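Local coordinates for ferripyochelin binding protein (Pyrococcus horikoshii, PDB 1V67) that probably acts as a zinc-dependent carbonic anhydrase of the gamma class, a trimer of left-handed beta-helices that also binds calcium, at residues A[17-22]-A[35-40]; A[45-50]-A[66-71]. All blocks are in the same frame, centred on the assembly; numbering follows the deposited sequence.

Contact 1: A[17-22]-A[35-40]; sequences AFVDEN and TSVWPS. With CA (calcium ion), chain D.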
loop_
_atom_site.group_PDB
_atom_site.type_symbol
_atom_site.label_atom_id
_atom_site.label_comp_id
_atom_site.label_asym_id
_atom_site.label_seq_id
_atom_site.Cartn_x
_atom_site.Cartn_y
_atom_site.Cartn_z
ATOM N N ALA A 17 -3.043 0.279 -24.233
ATOM C CA ALA A 17 -2.938 0.368 -22.785
ATOM C C ALA A 17 -1.964 -0.694 -22.291
ATOM O O ALA A 17 -1.826 -1.757 -22.899
ATOM C CB ALA A 17 -4.309 0.157 -22.144
ATOM N N PHE A 18 -1.275 -0.384 -21.200
ATOM C CA PHE A 18 -0.336 -1.312 -20.597
ATOM C C PHE A 18 -0.901 -1.762 -19.249
ATOM O O PHE A 18 -1.349 -0.945 -18.443
ATOM C CB PHE A 18 1.034 -0.646 -20.396
ATOM C CG PHE A 18 1.959 -1.437 -19.506
ATOM C CD1 PHE A 18 2.382 -2.711 -19.877
ATOM C CD2 PHE A 18 2.389 -0.920 -18.288
ATOM C CE1 PHE A 18 3.193 -3.470 -19.034
ATOM C CE2 PHE A 18 3.201 -1.673 -17.439
ATOM C CZ PHE A 18 3.611 -2.946 -17.818
ATOM N N VAL A 19 -0.897 -3.068 -19.021
ATOM C CA VAL A 19 -1.397 -3.621 -17.777
ATOM C C VAL A 19 -0.465 -4.725 -17.319
ATOM O O VAL A 19 -0.471 -5.829 -17.864
ATOM C CB VAL A 19 -2.816 -4.211 -17.936
ATOM C CG1 VAL A 19 -3.351 -4.641 -16.573
ATOM C CG2 VAL A 19 -3.747 -3.182 -18.562
ATOM N N ASP A 20 0.340 -4.413 -16.313
ATOM C CA ASP A 20 1.294 -5.355 -15.748
ATOM C C ASP A 20 0.571 -6.632 -15.320
ATOM O O ASP A 20 -0.526 -6.569 -14.771
ATOM C CB ASP A 20 1.969 -4.718 -14.535
ATOM C CG ASP A 20 3.233 -5.425 -14.145
ATOM O OD1 ASP A 20 4.286 -5.114 -14.741
ATOM O OD2 ASP A 20 3.175 -6.301 -13.258
ATOM N N GLU A 21 1.187 -7.790 -15.541
ATOM C CA GLU A 21 0.547 -9.055 -15.173
ATOM C C GLU A 21 0.419 -9.250 -13.663
ATOM O O GLU A 21 -0.297 -10.142 -13.193
ATOM C CB GLU A 21 1.292 -10.237 -15.811
ATOM C CG GLU A 21 2.795 -10.163 -15.748
ATOM C CD GLU A 21 3.442 -11.461 -16.185
ATOM O OE1 GLU A 21 2.987 -12.051 -17.190
ATOM O OE2 GLU A 21 4.409 -11.891 -15.523
ATOM N N ASN A 22 1.106 -8.385 -12.915
ATOM C CA ASN A 22 1.101 -8.412 -11.453
ATOM C C ASN A 22 0.040 -7.435 -10.923
ATOM O O ASN A 22 -0.213 -7.361 -9.720
ATOM C CB ASN A 22 2.502 -8.066 -10.900
ATOM C CG ASN A 22 3.610 -8.953 -11.480
ATOM O OD1 ASN A 22 4.518 -8.462 -12.150
ATOM N ND2 ASN A 22 3.541 -10.252 -11.214
ATOM N N THR A 35 -2.779 4.340 -21.685
ATOM C CA THR A 35 -2.884 4.397 -20.227
ATOM C C THR A 35 -1.999 3.287 -19.668
ATOM O O THR A 35 -1.523 2.417 -20.408
ATOM C CB THR A 35 -4.308 4.131 -19.719
ATOM O OG1 THR A 35 -4.765 2.867 -20.215
ATOM C CG2 THR A 35 -5.246 5.224 -20.163
ATOM N N SER A 36 -1.791 3.298 -18.359
ATOM C CA SER A 36 -0.956 2.274 -17.766
ATOM C C SER A 36 -1.301 1.926 -16.330
ATOM O O SER A 36 -1.540 2.803 -15.500
ATOM C CB SER A 36 0.515 2.695 -17.858
ATOM O OG SER A 36 0.696 4.014 -17.373
ATOM N N VAL A 37 -1.356 0.625 -16.067
ATOM C CA VAL A 37 -1.614 0.093 -14.739
ATOM C C VAL A 37 -0.343 -0.664 -14.407
ATOM O O VAL A 37 0.023 -1.625 -15.093
ATOM C CB VAL A 37 -2.772 -0.877 -14.726
ATOM C CG1 VAL A 37 -3.094 -1.239 -13.283
ATOM C CG2 VAL A 37 -3.974 -0.261 -15.426
ATOM N N TRP A 38 0.318 -0.237 -13.338
ATOM C CA TRP A 38 1.598 -0.804 -12.957
ATOM C C TRP A 38 1.619 -1.947 -11.950
ATOM O O TRP A 38 0.584 -2.305 -11.390
ATOM C CB TRP A 38 2.523 0.351 -12.535
ATOM C CG TRP A 38 2.599 1.394 -13.623
ATOM C CD1 TRP A 38 1.720 2.422 -13.844
ATOM C CD2 TRP A 38 3.544 1.440 -14.695
ATOM N NE1 TRP A 38 2.073 3.109 -14.981
ATOM C CE2 TRP A 38 3.199 2.537 -15.511
ATOM C CE3 TRP A 38 4.684 0.691 -15.018
ATOM C CZ2 TRP A 38 3.915 2.861 -16.667
ATOM C CZ3 TRP A 38 5.395 1.019 -16.159
ATOM C CH2 TRP A 38 5.022 2.105 -16.956
ATOM N N PRO A 39 2.808 -2.537 -11.717
ATOM C CA PRO A 39 2.940 -3.653 -10.783
ATOM C C PRO A 39 2.164 -3.548 -9.466
ATOM O O PRO A 39 2.260 -2.555 -8.749
ATOM C CB PRO A 39 4.449 -3.748 -10.574
ATOM C CG PRO A 39 4.985 -3.344 -11.912
ATOM C CD PRO A 39 4.136 -2.127 -12.220
ATOM N N SER A 40 1.388 -4.590 -9.170
ATOM C CA SER A 40 0.626 -4.690 -7.918
ATOM C C SER A 40 -0.527 -3.713 -7.662
ATOM O O SER A 40 -1.063 -3.643 -6.550
ATOM C CB SER A 40 1.615 -4.624 -6.757
ATOM O OG SER A 40 1.055 -5.127 -5.557
HETATM CA CA CA D . 0.346 -5.083 -3.396
#
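Phe18 and Trp38 meet across the parallel strands 18-19 and 36-37. At the start of the Phe18 side chain, CB lies 4.0 Å from Thr35 O. With CG anti to the backbone N (chi1 167°), the ring leans over the neighbouring strand: CD2 passes Ser36 CB at 4.1 Å, and CE2 drops onto the outer part of the Trp38 indole, 3.7 Å from CE3. The result is an edge-to-face pair, Phe18 presenting its edge, with the planes at 63°. Ala163 and Ile167 of helix 146-169 also pack against Phe18.

Between the strands, the backbone bonds Phe18 N to Thr35 O and Val37 N to Phe18 O are followed by Asp20 N to Val37 O (3.1 Å). Pro39 CG sits over the face of the Asp20 carboxylate, 3.4 Å from Asp20 OD1, and OD1 is also salt-bridged to Arg170. OD2 accepts from Asn22 N, closing an Asx turn. Ser40 OG then reaches calcium at 2.3 Å, an ion shared with the Ser40 and Asn61 residues of all three subunits. This stacking of successive coils belongs to the left-handed beta-helix of the hexapeptide-repeat family, and the trimer is consistent with a gamma-class carbonic anhydrase.

Contact 2: A[45-50]-A[66-71]; sequences GDIEQI and TSHGYP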
loop_
_atom_site.group_PDB
_atom_site.type_symbol
_atom_site.label_atom_id
_atom_site.label_comp_id
_atom_site.label_asym_id
_atom_site.label_seq_id
_atom_site.Cartn_x
_atom_site.Cartn_y
_atom_site.Cartn_z
ATOM N N GLY A 45 -13.447 -3.349 -10.150
ATOM C CA GLY A 45 -14.717 -2.809 -10.602
ATOM C C GLY A 45 -15.841 -3.762 -10.341
ATOM O O GLY A 45 -16.520 -4.201 -11.262
ATOM N N ASP A 46 -16.005 -4.103 -9.063
ATOM C CA ASP A 46 -17.068 -5.052 -8.666
ATOM C C ASP A 46 -18.351 -4.369 -8.141
ATOM O O ASP A 46 -19.251 -5.020 -7.653
ATOM C CB ASP A 46 -16.579 -6.034 -7.592
ATOM C CG ASP A 46 -16.045 -5.334 -6.391
ATOM O OD1 ASP A 46 -16.185 -4.082 -6.331
ATOM O OD2 ASP A 46 -15.481 -6.053 -5.532
ATOM N N ILE A 47 -18.642 -3.145 -7.951
ATOM C CA ILE A 47 -19.948 -2.543 -7.885
ATOM C C ILE A 47 -20.144 -1.431 -8.923
ATOM O O ILE A 47 -20.893 -1.629 -9.882
ATOM C CB ILE A 47 -20.206 -2.056 -6.406
ATOM C CG1 ILE A 47 -20.298 -0.552 -6.340
ATOM C CG2 ILE A 47 -19.031 -2.418 -5.461
ATOM C CD1 ILE A 47 -21.385 -0.173 -5.479
ATOM N N GLU A 48 -19.489 -0.081 -8.708
ATOM C CA GLU A 48 -19.721 0.942 -9.744
ATOM C C GLU A 48 -18.526 0.850 -10.671
ATOM O O GLU A 48 -17.551 0.164 -10.351
ATOM C CB GLU A 48 -19.775 2.356 -9.148
ATOM C CG GLU A 48 -21.012 2.699 -8.310
ATOM C CD GLU A 48 -22.315 2.393 -9.011
ATOM O OE1 GLU A 48 -22.378 2.605 -10.234
ATOM O OE2 GLU A 48 -23.275 1.954 -8.340
ATOM N N GLN A 49 -18.572 1.537 -11.807
ATOM C CA GLN A 49 -17.462 1.462 -12.748
ATOM C C GLN A 49 -16.225 2.260 -12.361
ATOM O O GLN A 49 -16.302 3.194 -11.581
ATOM C CB GLN A 49 -17.955 1.900 -14.126
ATOM C CG GLN A 49 -16.870 2.024 -15.180
ATOM C CD GLN A 49 -17.385 2.710 -16.397
ATOM O OE1 GLN A 49 -17.727 3.886 -16.357
ATOM N NE2 GLN A 49 -17.480 1.976 -17.488
ATOM N N ILE A 50 -15.084 1.848 -12.905
ATOM C CA ILE A 50 -13.813 2.531 -12.700
ATOM C C ILE A 50 -13.397 2.920 -14.112
ATOM O O ILE A 50 -13.120 2.057 -14.940
ATOM C CB ILE A 50 -12.737 1.610 -12.097
ATOM C CG1 ILE A 50 -13.079 1.288 -10.644
ATOM C CG2 ILE A 50 -11.381 2.279 -12.181
ATOM C CD1 ILE A 50 -12.178 0.248 -10.015
ATOM N N THR A 66 -14.780 1.616 -5.458
ATOM C CA THR A 66 -15.973 2.463 -5.469
ATOM C C THR A 66 -16.982 2.025 -4.409
ATOM O O THR A 66 -16.783 1.027 -3.717
ATOM C CB THR A 66 -16.700 2.423 -6.851
ATOM O OG1 THR A 66 -17.310 1.137 -7.028
ATOM C CG2 THR A 66 -15.720 2.695 -8.001
ATOM N N SER A 67 -18.062 2.795 -4.297
ATOM C CA SER A 67 -19.161 2.506 -3.375
ATOM C C SER A 67 -20.456 2.659 -4.172
ATOM O O SER A 67 -20.481 3.336 -5.200
ATOM C CB SER A 67 -19.165 3.486 -2.192
ATOM O OG SER A 67 -18.027 3.309 -1.363
ATOM N N HIS A 68 -21.532 2.040 -3.704
ATOM C CA HIS A 68 -22.808 2.143 -4.405
ATOM C C HIS A 68 -23.175 3.603 -4.686
ATOM O O HIS A 68 -23.359 4.398 -3.761
ATOM C CB HIS A 68 -23.924 1.473 -3.593
ATOM C CG HIS A 68 -23.815 -0.020 -3.532
ATOM N ND1 HIS A 68 -22.909 -0.671 -2.722
ATOM C CD2 HIS A 68 -24.476 -0.988 -4.208
ATOM C CE1 HIS A 68 -23.017 -1.975 -2.901
ATOM N NE2 HIS A 68 -23.960 -2.195 -3.798
ATOM N N GLY A 69 -23.279 3.950 -5.969
ATOM C CA GLY A 69 -23.622 5.310 -6.355
ATOM C C GLY A 69 -22.407 6.196 -6.562
ATOM O O GLY A 69 -22.507 7.283 -7.130
ATOM N N TYR A 70 -21.250 5.726 -6.114
ATOM C CA TYR A 70 -20.019 6.493 -6.238
ATOM C C TYR A 70 -18.966 5.799 -7.090
ATOM O O TYR A 70 -18.085 5.117 -6.571
ATOM C CB TYR A 70 -19.459 6.786 -4.843
ATOM C CG TYR A 70 -20.329 7.740 -4.055
ATOM C CD1 TYR A 70 -20.273 9.113 -4.286
ATOM C CD2 TYR A 70 -21.236 7.268 -3.108
ATOM C CE1 TYR A 70 -21.097 9.995 -3.592
ATOM C CE2 TYR A 70 -22.067 8.142 -2.409
ATOM C CZ TYR A 70 -21.991 9.503 -2.656
ATOM O OH TYR A 70 -22.804 10.375 -1.970
ATOM N N PRO A 71 -19.062 5.943 -8.421
ATOM C CA PRO A 71 -18.080 5.311 -9.308
ATOM C C PRO A 71 -16.821 6.168 -9.368
ATOM O O PRO A 71 -16.849 7.352 -9.019
ATOM C CB PRO A 71 -18.812 5.256 -10.647
ATOM C CG PRO A 71 -19.630 6.506 -10.614
ATOM C CD PRO A 71 -20.180 6.510 -9.196
HETATM O O HOH W 1 -16.179 -1.008 -8.417
#
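Glu48 and Thr66 face each other, and the loop 66-71 wraps round the glutamate. Thr66 sets OG1 between its backbone N and carbonyl carbon (chi1 70°), where it receives the Glu48 N-H at 3.0 Å. The same oxygen bonds to a water at 2.8 Å, and that water also donates to Glu48 O and accepts from Ile47 N, tying the bend at 46-48 to the threonine. The other branch, CG2, lies on the side of strand 49-52, 4.0 Å from Ile50 CG1. Ile47 and Thr66 run past each other in opposite directions, Ile47 CG1 3.5 Å from Thr66 OG1; beyond, Ile47 CD1 is modelled too tightly over the His68 ring to be trusted.

Glu48 points its CB at the Pro71 ring, CB to CB 3.4 Å. Its chain bends at chi2 (-51°), and this swings the carboxylate back to the tip of the loop, where Gly69 N donates to OE2 at 3.1 Å from above the carboxylate plane, 48° out of it. Here the beta-helix rounds a corner at 46-48, while the following coil extends between strands 63-65 and 72-74 into a loop tipped by a type II turn from Ser67 to Tyr70. Tyr70 N to Ser67 O closes the turn, and Glu48 CG rests against that oxygen at 3.2 Å. Ser67 points away from 45-50, and its OG is hydrogen-bonded to Asp105.

Contact 1 and contact 2 follow one another along the chain and do not touch: their centres are 20 Å apart and their nearest atoms about 8 Å. Each borders metal. In contact 1, Ser40 holds the calcium shared by the three subunits, and Trp38, its side chain about 8 Å from a zinc ion, packs edge-to-face with the zinc ligand Tyr159 and with His166. In contact 2, the Ser67 side chain lies about 5 Å from zinc and from a bicarbonate ion bound in the crystal; this zinc, with the ligands His65 and His87 close to the contact, probably marks the carbonic anhydrase active site. The His166 of the third subunit is hydrogen-bonded to Asp46, at the corner beside contact 2.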